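Local coordinates for Thiol:disulfide interchange protein, thioredoxin family protein (Chlorobaculum tepidum, PDB 3OR5) that probably works as a thioredoxin-family oxidoreductase that exchanges thiols and disulfides, consistent with a part in cytochrome c biogenesis, at residues Thr44-Pro47 with Pro48-Ser51; Met56-Val59 with Gln60-Trp63; Asn84-Thr88 with Gln89-Tyr93; Gly135-Lys139 with Ala140-Arg144. All coordinates share one frame; numbering follows the deposited sequence.

Four local contacts follow one another along a single thioredoxin-like chain, none nested in or crossing another. Contact 1 rounds the corner from the loop after strand 36-42 into helix 47-63, and contact 2 lies at the far end of that helix, its centre about 18 Å from that of contact 1. Contact 3 ends helix 79-89 and starts the loop toward strand 95-97; it touches contact 1 through Y85 and contact 2 through I92 and Y93. Contact 4 closes the turn between strand 129-133 and helix 139-150, and packs against contact 2. Helix 47-63 thus meets Y85 of helix 79-89, the loop that follows it and the start of helix 139-150.

Contact 1. Residues Thr44-Pro47 with Pro48-Ser51; sequences TWCP and PCRS
With SG of C46 turned opposite its own backbone N (chi1 173°) and SG of C49 swung opposite its carbonyl carbon (chi1 -58°), the two sulfurs of the CPPC sequence come to 3.8 Å from each other, C46 SG to C49 SG, much too far for a disulfide. C46 SG also lies against the ring of P48, 3.6 Å from its CD. Prolines suit these places because the first turn of a helix has no earlier carbonyl for their missing N-H to meet; P47 and P48 point the same way, ring beside ring. C46 is the N-cap, and its O accepts from R50 N at 3.1 Å. R50 bends at chi3 (69°), which carries NH1 back to the loop: it gives a nearly straight bond of 2.9 Å to T44 O, which lies in the guanidinium plane. The long arginine therefore grips the loop ahead of the cysteines, while T44 OG1 bonds to E77 and W45 NE1 to N76 O. Buried C46 and C49 touch I117 and P118 respectively. Two thiols so close at a helix start match the thioredoxin-type CxxC pair, and their nearness is consistent with a site that cycles between dithiol and disulfide.

Contact 2. Residues Met56-Val59 with Gln60-Trp63; sequences MVQV and QKTW
Q60, K61, T62 and W63 each give their backbone N-H to the carbonyl four residues earlier, in M56, V57, Q58 and V59, an unbroken alpha-helical pattern with Q60 N to M56 O the shortest at 2.8 Å. V57 and K61 run side by side, CG1 of the buried valine V57 4.0 Å from CE of K61; the lysine's methylene stem covers the valine and its amine goes on to a water. The Q58 chain turns at chi2 (64°), which lays its NE2 3.8 Å from K61 CD and leaves the amide between two waters. One water gives to Q58 OE1 and accepts from K61 NZ; the other accepts from Q58 NE2 at 2.6 Å and also bonds to T62 OG1. This helix is the connection of a beta-alpha-beta crossover from strand 36-42 to strand 68-74. Its face toward strand 68-74 carries V59 and the selenomethionine M56, both touching F70, and Q60, whose bent chain lets its amide bond to F70 N and T69 OG1. V59 sets CG1 3.8 Å from CD1 of W63, and V59 O sits at the indole edge. T62 CG2 lies over one face of the same indole, toward the rim and 3.5 Å above the plane, and W63 NE1 reaches across to D143 OD1 on helix 139-150.

Contact 3. Residues Asn84-Thr88 with Gln89-Tyr93; sequences NYMKT and QGIIY
Y85 and Q89 cross obliquely, with Q89 CG over the tyrosine ring toward its rim, 3.5 Å from the centroid and 23° off the normal, in a CH-pi contact; the ring and amide planes are 12° apart. A bend at chi2 (-65°) turns the amide toward T88, where NE2 gives a bond of 3.1 Å to OG1, while a water bonded to Y85 OH makes a weak link to Q89 OE1. I91 CD1 approaches the same ring obliquely, 3.8 Å from Y85 CD2, and the I91 side chain crosses that of M86, a selenomethionine, at about a right angle, CD1 3.9 Å from M86 CG. Replacing Y85 by an alanine would probably leave Q89 CG and I91 CD1 without their shared ring and the water without its phenol partner. Around them the helix ends in a Schellman motif, with I91 N bonded to M86 O at 3.0 Å and G90 N more weakly to K87 O. Positive phi at G90 is easy for glycine, and apolar I91 suits the place that folds back on M86. M86 O is thus satisfied by I91 N, with a weak water bond besides, and K87 O only weakly by G90 N.

Contact 4. Residues Gly135-Lys139 with Ala140-Arg144; sequences GPRSK and ADFDR
D141 reaches back to S138 along its whole length: CB lies 3.4 Å from S138 O, CG 3.2 Å from S138 OG, and OD2 takes a nearly straight bond of 3.0 Å from S138 N, met from above the carboxylate plane. OD1 stays farther off, 3.5 Å from S138 OG. The torsion that sets this up (chi1 -68°) keeps CG beside the aspartate's own N and facing the cap. In return, S138 OG accepts from D141 N at 2.8 Å. These reciprocal bonds make a capping box at the start of helix 139-150, with S138 as N-cap; a short hydroxyl suits the first place and a carboxylate, whose charge is probably favoured near the helix's positive end, the second. An alanine in place of D141 would probably leave S138 N without its acceptor and the cap held by one side-chain bond instead of two. The helix then continues with F142 N on S138 O and D143 N on K139 O. R137 lays CB over one face of the F142 ring, 3.8 Å from the centroid, and the buried phenylalanine packs on V59 of helix 47-63. Beyond that the arginine bends at chi2 and gives NH1 to P136 O.

Contact 1. Residues Thr44-Pro47 with Pro48-Ser51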
loop_
_atom_site.group_PDB
_atom_site.type_symbol
_atom_site.label_atom_id
_atom_site.label_comp_id
_atom_site.label_asym_id
_atom_site.label_seq_id
_atom_site.Cartn_x
_atom_site.Cartn_y
_atom_site.Cartn_z
ATOM N N THR A 44 9.785 2.597 8.497
ATOM C CA THR A 44 10.343 3.967 8.296
ATOM C C THR A 44 11.865 3.942 8.512
ATOM O O THR A 44 12.508 4.896 8.104
ATOM C CB THR A 44 9.756 5.016 9.220
ATOM O OG1 THR A 44 10.257 4.874 10.568
ATOM C CG2 THR A 44 8.204 4.905 9.229
ATOM N N TRP A 45 12.392 2.890 9.150
ATOM C CA TRP A 45 13.851 2.824 9.311
ATOM C C TRP A 45 14.570 2.283 8.094
ATOM O O TRP A 45 15.825 2.280 8.021
ATOM C CB TRP A 45 14.193 2.006 10.563
ATOM C CG TRP A 45 13.552 0.621 10.636
ATOM C CD1 TRP A 45 12.521 0.282 11.475
ATOM C CD2 TRP A 45 13.877 -0.557 9.903
ATOM N NE1 TRP A 45 12.227 -1.021 11.318
ATOM C CE2 TRP A 45 13.016 -1.575 10.368
ATOM C CE3 TRP A 45 14.822 -0.877 8.924
ATOM C CZ2 TRP A 45 13.084 -2.885 9.905
ATOM C CZ3 TRP A 45 14.898 -2.191 8.444
ATOM C CH2 TRP A 45 13.997 -3.161 8.907
ATOM N N CYS A 46 13.815 1.749 7.117
ATOM C CA CYS A 46 14.389 1.003 5.982
ATOM C C CYS A 46 14.739 1.960 4.846
ATOM O O CYS A 46 13.911 2.725 4.347
ATOM C CB CYS A 46 13.337 -0.073 5.622
ATOM S SG CYS A 46 13.879 -0.916 4.058
ATOM N N PRO A 47 16.035 2.105 4.483
ATOM C CA PRO A 47 16.346 3.203 3.540
ATOM C C PRO A 47 15.606 3.217 2.187
ATOM O O PRO A 47 15.228 4.323 1.771
ATOM C CB PRO A 47 17.885 3.039 3.317
ATOM C CG PRO A 47 18.302 2.571 4.678
ATOM C CD PRO A 47 17.249 1.602 5.200
ATOM N N PRO A 48 15.413 2.063 1.529
ATOM C CA PRO A 48 14.615 2.119 0.315
ATOM C C PRO A 48 13.206 2.585 0.552
ATOM O O PRO A 48 12.665 3.269 -0.331
ATOM C CB PRO A 48 14.616 0.686 -0.252
ATOM C CG PRO A 48 15.125 -0.199 0.802
ATOM C CD PRO A 48 16.011 0.726 1.734
ATOM N N CYS A 49 12.630 2.269 1.715
ATOM C CA CYS A 49 11.303 2.904 2.024
ATOM C C CYS A 49 11.374 4.389 2.186
ATOM O O CYS A 49 10.489 5.134 1.711
ATOM C CB CYS A 49 10.699 2.274 3.293
ATOM S SG CYS A 49 10.452 0.481 3.223
ATOM N N ARG A 50 12.439 4.925 2.822
ATOM C CA ARG A 50 12.557 6.331 3.038
ATOM C C ARG A 50 12.756 7.049 1.731
ATOM O O ARG A 50 12.377 8.234 1.593
ATOM C CB ARG A 50 13.750 6.625 3.990
ATOM C CG ARG A 50 13.487 6.042 5.361
ATOM C CD ARG A 50 14.652 6.380 6.302
ATOM N NE ARG A 50 14.727 7.802 6.639
ATOM C CZ ARG A 50 14.065 8.357 7.648
ATOM N NH1 ARG A 50 13.243 7.641 8.421
ATOM N NH2 ARG A 50 14.279 9.649 7.922
ATOM N N SER A 51 13.313 6.306 0.747
ATOM C CA SER A 51 13.523 6.881 -0.571
ATOM C C SER A 51 12.202 6.965 -1.342
ATOM O O SER A 51 11.873 7.984 -2.026
ATOM C CB SER A 51 14.497 5.987 -1.347
ATOM O OG SER A 51 14.806 6.705 -2.538
#

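Contact 2. Residues Met56-Val59 with Gln60-Trp63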
loop_
_atom_site.group_PDB
_atom_site.type_symbol
_atom_site.label_atom_id
_atom_site.label_comp_id
_atom_site.label_asym_id
_atom_site.label_seq_id
_atom_site.Cartn_x
_atom_site.Cartn_y
_atom_site.Cartn_z
HETATM N N MSE A 56 5.669 8.362 -3.236
HETATM C CA MSE A 56 4.319 7.825 -3.050
HETATM C C MSE A 56 3.394 8.981 -2.640
HETATM O O MSE A 56 2.264 9.048 -3.128
HETATM C CB MSE A 56 4.251 6.713 -2.001
HETATM C CG MSE A 56 4.908 5.492 -2.599
HETATM SE SE MSE A 56 5.047 4.095 -1.184
HETATM C CE MSE A 56 3.322 4.102 -0.584
ATOM N N VAL A 57 3.905 9.805 -1.728
ATOM C CA VAL A 57 3.029 10.938 -1.211
ATOM C C VAL A 57 2.735 11.864 -2.415
ATOM O O VAL A 57 1.582 12.326 -2.573
ATOM C CB VAL A 57 3.769 11.683 -0.089
ATOM C CG1 VAL A 57 3.035 13.006 0.261
ATOM C CG2 VAL A 57 3.767 10.799 1.153
ATOM N N GLN A 58 3.725 12.158 -3.258
ATOM C CA GLN A 58 3.405 12.994 -4.405
ATOM C C GLN A 58 2.393 12.356 -5.365
ATOM O O GLN A 58 1.489 13.037 -5.920
ATOM C CB GLN A 58 4.664 13.374 -5.197
ATOM C CG GLN A 58 4.390 14.597 -6.076
ATOM C CD GLN A 58 4.057 15.868 -5.287
ATOM O OE1 GLN A 58 4.820 16.281 -4.407
ATOM N NE2 GLN A 58 2.882 16.466 -5.562
ATOM N N VAL A 59 2.573 11.062 -5.640
ATOM C CA VAL A 59 1.618 10.361 -6.495
ATOM C C VAL A 59 0.185 10.356 -5.866
ATOM O O VAL A 59 -0.859 10.507 -6.568
ATOM C CB VAL A 59 2.120 8.900 -6.783
ATOM C CG1 VAL A 59 1.050 8.082 -7.535
ATOM C CG2 VAL A 59 3.430 9.011 -7.631
ATOM N N GLN A 60 0.106 10.168 -4.565
ATOM C CA GLN A 60 -1.190 10.247 -3.858
ATOM C C GLN A 60 -1.846 11.615 -4.167
ATOM O O GLN A 60 -3.068 11.654 -4.363
ATOM C CB GLN A 60 -0.975 10.061 -2.342
ATOM C CG GLN A 60 -2.277 10.141 -1.584
ATOM C CD GLN A 60 -3.068 8.869 -1.658
ATOM O OE1 GLN A 60 -2.590 7.808 -2.051
ATOM N NE2 GLN A 60 -4.287 8.951 -1.183
ATOM N N LYS A 61 -1.048 12.677 -4.115
ATOM C CA LYS A 61 -1.663 14.031 -4.325
ATOM C C LYS A 61 -2.216 14.151 -5.734
ATOM O O LYS A 61 -3.321 14.716 -5.894
ATOM C CB LYS A 61 -0.591 15.070 -4.109
ATOM C CG LYS A 61 -0.163 15.181 -2.599
ATOM C CD LYS A 61 0.914 16.228 -2.376
ATOM C CE LYS A 61 1.059 16.229 -0.886
ATOM N NZ LYS A 61 2.288 16.992 -0.439
ATOM N N THR A 62 -1.546 13.596 -6.725
ATOM C CA THR A 62 -2.042 13.629 -8.102
ATOM C C THR A 62 -3.374 12.903 -8.269
ATOM O O THR A 62 -4.260 13.358 -9.037
ATOM C CB THR A 62 -0.990 13.045 -9.034
ATOM O OG1 THR A 62 0.214 13.824 -8.935
ATOM C CG2 THR A 62 -1.516 12.972 -10.502
ATOM N N TRP A 63 -3.546 11.763 -7.586
ATOM C CA TRP A 63 -4.634 10.849 -7.876
ATOM C C TRP A 63 -5.694 10.673 -6.784
ATOM O O TRP A 63 -6.605 9.860 -6.950
ATOM C CB TRP A 63 -4.046 9.441 -8.275
ATOM C CG TRP A 63 -3.182 9.456 -9.498
ATOM C CD1 TRP A 63 -1.829 9.513 -9.548
ATOM C CD2 TRP A 63 -3.631 9.411 -10.856
ATOM N NE1 TRP A 63 -1.362 9.467 -10.881
ATOM C CE2 TRP A 63 -2.473 9.436 -11.682
ATOM C CE3 TRP A 63 -4.907 9.311 -11.456
ATOM C CZ2 TRP A 63 -2.542 9.394 -13.084
ATOM C CZ3 TRP A 63 -4.975 9.224 -12.880
ATOM C CH2 TRP A 63 -3.781 9.310 -13.658
HETATM O O HOH W 1 4.500 15.852 -1.843
HETATM O O HOH W 2 1.172 15.948 -7.474
#

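Contact 3. Residues Asn84-Thr88 with Gln89-Tyr93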
loop_
_atom_site.group_PDB
_atom_site.type_symbol
_atom_site.label_atom_id
_atom_site.label_comp_id
_atom_site.label_asym_id
_atom_site.label_seq_id
_atom_site.Cartn_x
_atom_site.Cartn_y
_atom_site.Cartn_z
ATOM N N ASN A 84 5.537 9.810 13.991
ATOM C CA ASN A 84 6.407 10.948 13.662
ATOM C C ASN A 84 6.867 11.010 12.214
ATOM O O ASN A 84 6.944 12.052 11.662
ATOM C CB ASN A 84 7.626 10.990 14.590
ATOM C CG ASN A 84 8.110 12.397 14.761
ATOM O OD1 ASN A 84 7.299 13.304 15.099
ATOM N ND2 ASN A 84 9.356 12.639 14.457
ATOM N N TYR A 85 7.127 9.868 11.568
ATOM C CA TYR A 85 7.471 9.856 10.177
ATOM C C TYR A 85 6.295 10.399 9.306
ATOM O O TYR A 85 6.497 11.156 8.370
ATOM C CB TYR A 85 7.838 8.414 9.783
ATOM C CG TYR A 85 8.427 8.358 8.403
ATOM C CD1 TYR A 85 9.629 8.947 8.109
ATOM C CD2 TYR A 85 7.731 7.651 7.388
ATOM C CE1 TYR A 85 10.152 8.887 6.814
ATOM C CE2 TYR A 85 8.274 7.582 6.101
ATOM C CZ TYR A 85 9.454 8.181 5.837
ATOM O OH TYR A 85 9.940 8.091 4.548
HETATM N N MSE A 86 5.103 9.998 9.691
HETATM C CA MSE A 86 3.897 10.505 8.991
HETATM C C MSE A 86 3.848 12.000 9.083
HETATM O O MSE A 86 3.460 12.632 8.080
HETATM C CB MSE A 86 2.626 9.844 9.558
HETATM C CG MSE A 86 2.522 8.407 9.151
HETATM SE SE MSE A 86 1.001 7.661 10.151
HETATM C CE MSE A 86 -0.401 8.520 9.247
ATOM N N LYS A 87 4.171 12.568 10.239
ATOM C CA LYS A 87 4.141 14.024 10.399
ATOM C C LYS A 87 5.244 14.667 9.564
ATOM O O LYS A 87 5.022 15.606 8.784
ATOM C CB LYS A 87 4.231 14.351 11.911
ATOM C CG LYS A 87 4.289 15.792 12.194
ATOM C CD LYS A 87 4.266 15.925 13.717
ATOM C CE LYS A 87 5.367 16.884 14.198
ATOM N NZ LYS A 87 6.757 16.300 13.905
ATOM N N THR A 88 6.471 14.167 9.694
ATOM C CA THR A 88 7.623 14.770 8.969
ATOM C C THR A 88 7.559 14.692 7.455
ATOM O O THR A 88 7.887 15.649 6.744
ATOM C CB THR A 88 8.999 14.245 9.484
ATOM O OG1 THR A 88 9.206 12.877 9.097
ATOM C CG2 THR A 88 9.032 14.345 10.901
ATOM N N GLN A 89 6.995 13.609 6.927
ATOM C CA GLN A 89 6.899 13.399 5.495
ATOM C C GLN A 89 5.551 13.786 4.921
ATOM O O GLN A 89 5.366 13.755 3.697
ATOM C CB GLN A 89 7.244 11.971 5.079
ATOM C CG GLN A 89 8.507 11.470 5.731
ATOM C CD GLN A 89 9.747 12.210 5.318
ATOM O OE1 GLN A 89 10.051 12.317 4.142
ATOM N NE2 GLN A 89 10.500 12.702 6.304
ATOM N N GLY A 90 4.655 14.166 5.801
ATOM C CA GLY A 90 3.295 14.520 5.379
ATOM C C GLY A 90 2.537 13.412 4.666
ATOM O O GLY A 90 2.018 13.597 3.539
ATOM N N ILE A 91 2.549 12.247 5.287
ATOM C CA ILE A 91 1.893 11.108 4.678
ATOM C C ILE A 91 0.387 11.317 4.833
ATOM O O ILE A 91 -0.160 11.481 5.949
ATOM C CB ILE A 91 2.353 9.816 5.347
ATOM C CG1 ILE A 91 3.836 9.613 4.987
ATOM C CG2 ILE A 91 1.426 8.631 4.840
ATOM C CD1 ILE A 91 4.367 8.351 5.723
ATOM N N ILE A 92 -0.271 11.352 3.682
ATOM C CA ILE A 92 -1.664 11.711 3.572
ATOM C C ILE A 92 -2.555 10.562 3.140
ATOM O O ILE A 92 -3.698 10.770 2.736
ATOM C CB ILE A 92 -1.756 12.789 2.515
ATOM C CG1 ILE A 92 -0.996 12.334 1.192
ATOM C CG2 ILE A 92 -1.295 14.065 3.294
ATOM C CD1 ILE A 92 -1.207 13.184 -0.090
ATOM N N TYR A 93 -2.019 9.349 3.150
ATOM C CA TYR A 93 -2.847 8.143 2.872
ATOM C C TYR A 93 -2.927 7.284 4.139
ATOM O O TYR A 93 -2.104 7.483 5.063
ATOM C CB TYR A 93 -2.285 7.387 1.708
ATOM C CG TYR A 93 -0.822 7.085 1.795
ATOM C CD1 TYR A 93 -0.397 5.944 2.521
ATOM C CD2 TYR A 93 0.088 7.809 1.115
ATOM C CE1 TYR A 93 1.034 5.603 2.576
ATOM C CE2 TYR A 93 1.462 7.519 1.146
ATOM C CZ TYR A 93 1.925 6.368 1.862
ATOM O OH TYR A 93 3.310 6.012 1.917
HETATM O O HOH W 3 11.865 9.674 3.913
HETATM O O HOH W 4 0.285 13.638 7.904
#

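Contact 4. Residues Gly135-Lys139 with Ala140-Arg144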
loop_
_atom_site.group_PDB
_atom_site.type_symbol
_atom_site.label_atom_id
_atom_site.label_comp_id
_atom_site.label_asym_id
_atom_site.label_seq_id
_atom_site.Cartn_x
_atom_site.Cartn_y
_atom_site.Cartn_z
ATOM N N GLY A 135 10.725 -4.351 -5.949
ATOM C CA GLY A 135 11.874 -3.597 -6.441
ATOM C C GLY A 135 11.549 -2.111 -6.481
ATOM O O GLY A 135 10.380 -1.708 -6.487
ATOM N N PRO A 136 12.578 -1.245 -6.515
ATOM C CA PRO A 136 12.223 0.195 -6.431
ATOM C C PRO A 136 11.480 0.684 -7.643
ATOM O O PRO A 136 11.656 0.150 -8.776
ATOM C CB PRO A 136 13.578 0.880 -6.387
ATOM C CG PRO A 136 14.331 -0.009 -7.359
ATOM C CD PRO A 136 13.978 -1.457 -6.955
ATOM N N ARG A 137 10.671 1.706 -7.414
ATOM C CA ARG A 137 9.897 2.302 -8.458
ATOM C C ARG A 137 10.056 3.782 -8.317
ATOM O O ARG A 137 10.000 4.323 -7.184
ATOM C CB ARG A 137 8.390 1.982 -8.309
ATOM C CG ARG A 137 7.952 0.519 -8.572
ATOM C CD ARG A 137 8.251 0.032 -10.036
ATOM N NE ARG A 137 7.958 -1.390 -10.106
ATOM C CZ ARG A 137 8.820 -2.383 -9.913
ATOM N NH1 ARG A 137 10.085 -2.128 -9.577
ATOM N NH2 ARG A 137 8.451 -3.653 -9.994
ATOM N N SER A 138 10.218 4.429 -9.458
ATOM C CA SER A 138 10.262 5.871 -9.541
ATOM C C SER A 138 8.870 6.508 -9.385
ATOM O O SER A 138 7.840 5.836 -9.499
ATOM C CB SER A 138 10.863 6.310 -10.883
ATOM O OG SER A 138 9.893 6.280 -11.946
ATOM N N LYS A 139 8.866 7.806 -9.126
ATOM C CA LYS A 139 7.656 8.587 -9.157
ATOM C C LYS A 139 6.893 8.438 -10.473
ATOM O O LYS A 139 5.708 8.087 -10.502
ATOM C CB LYS A 139 7.976 10.040 -8.824
ATOM C CG LYS A 139 6.740 10.844 -8.512
ATOM C CD LYS A 139 7.136 12.202 -7.878
ATOM C CE LYS A 139 8.081 13.027 -8.799
ATOM N NZ LYS A 139 8.149 14.453 -8.289
ATOM N N ALA A 140 7.593 8.579 -11.590
ATOM C CA ALA A 140 6.964 8.407 -12.855
ATOM C C ALA A 140 6.462 6.958 -13.049
ATOM O O ALA A 140 5.394 6.781 -13.721
ATOM C CB ALA A 140 7.965 8.766 -13.998
ATOM N N ASP A 141 7.197 5.948 -12.529
ATOM C CA ASP A 141 6.732 4.522 -12.625
ATOM C C ASP A 141 5.444 4.360 -11.813
ATOM O O ASP A 141 4.463 3.787 -12.317
ATOM C CB ASP A 141 7.722 3.490 -12.014
ATOM C CG ASP A 141 9.027 3.369 -12.807
ATOM O OD1 ASP A 141 8.955 3.594 -14.061
ATOM O OD2 ASP A 141 10.087 3.065 -12.154
ATOM N N PHE A 142 5.403 4.938 -10.607
ATOM C CA PHE A 142 4.144 4.774 -9.844
ATOM C C PHE A 142 3.017 5.483 -10.578
ATOM O O PHE A 142 1.895 5.045 -10.588
ATOM C CB PHE A 142 4.265 5.401 -8.436
ATOM C CG PHE A 142 4.889 4.520 -7.444
ATOM C CD1 PHE A 142 4.304 3.296 -7.039
ATOM C CD2 PHE A 142 6.089 4.913 -6.845
ATOM C CE1 PHE A 142 4.927 2.499 -6.039
ATOM C CE2 PHE A 142 6.705 4.109 -5.861
ATOM C CZ PHE A 142 6.129 2.884 -5.470
ATOM N N ASP A 143 3.262 6.659 -11.112
ATOM C CA ASP A 143 2.206 7.309 -11.858
ATOM C C ASP A 143 1.592 6.516 -13.022
ATOM O O ASP A 143 0.395 6.422 -13.216
ATOM C CB ASP A 143 2.832 8.621 -12.271
ATOM C CG ASP A 143 1.853 9.590 -12.562
ATOM O OD1 ASP A 143 1.349 10.175 -11.557
ATOM O OD2 ASP A 143 1.583 9.677 -13.782
ATOM N N ARG A 144 2.453 5.869 -13.786
ATOM C CA ARG A 144 2.022 5.005 -14.882
ATOM C C ARG A 144 1.318 3.743 -14.368
ATOM O O ARG A 144 0.398 3.289 -14.934
ATOM C CB ARG A 144 3.224 4.584 -15.738
ATOM C CG ARG A 144 3.919 5.659 -16.526
ATOM C CD ARG A 144 4.806 5.091 -17.670
ATOM N NE ARG A 144 4.126 4.087 -18.508
ATOM C CZ ARG A 144 4.713 3.000 -19.022
ATOM N NH1 ARG A 144 6.029 2.757 -18.810
ATOM N NH2 ARG A 144 4.000 2.151 -19.752
#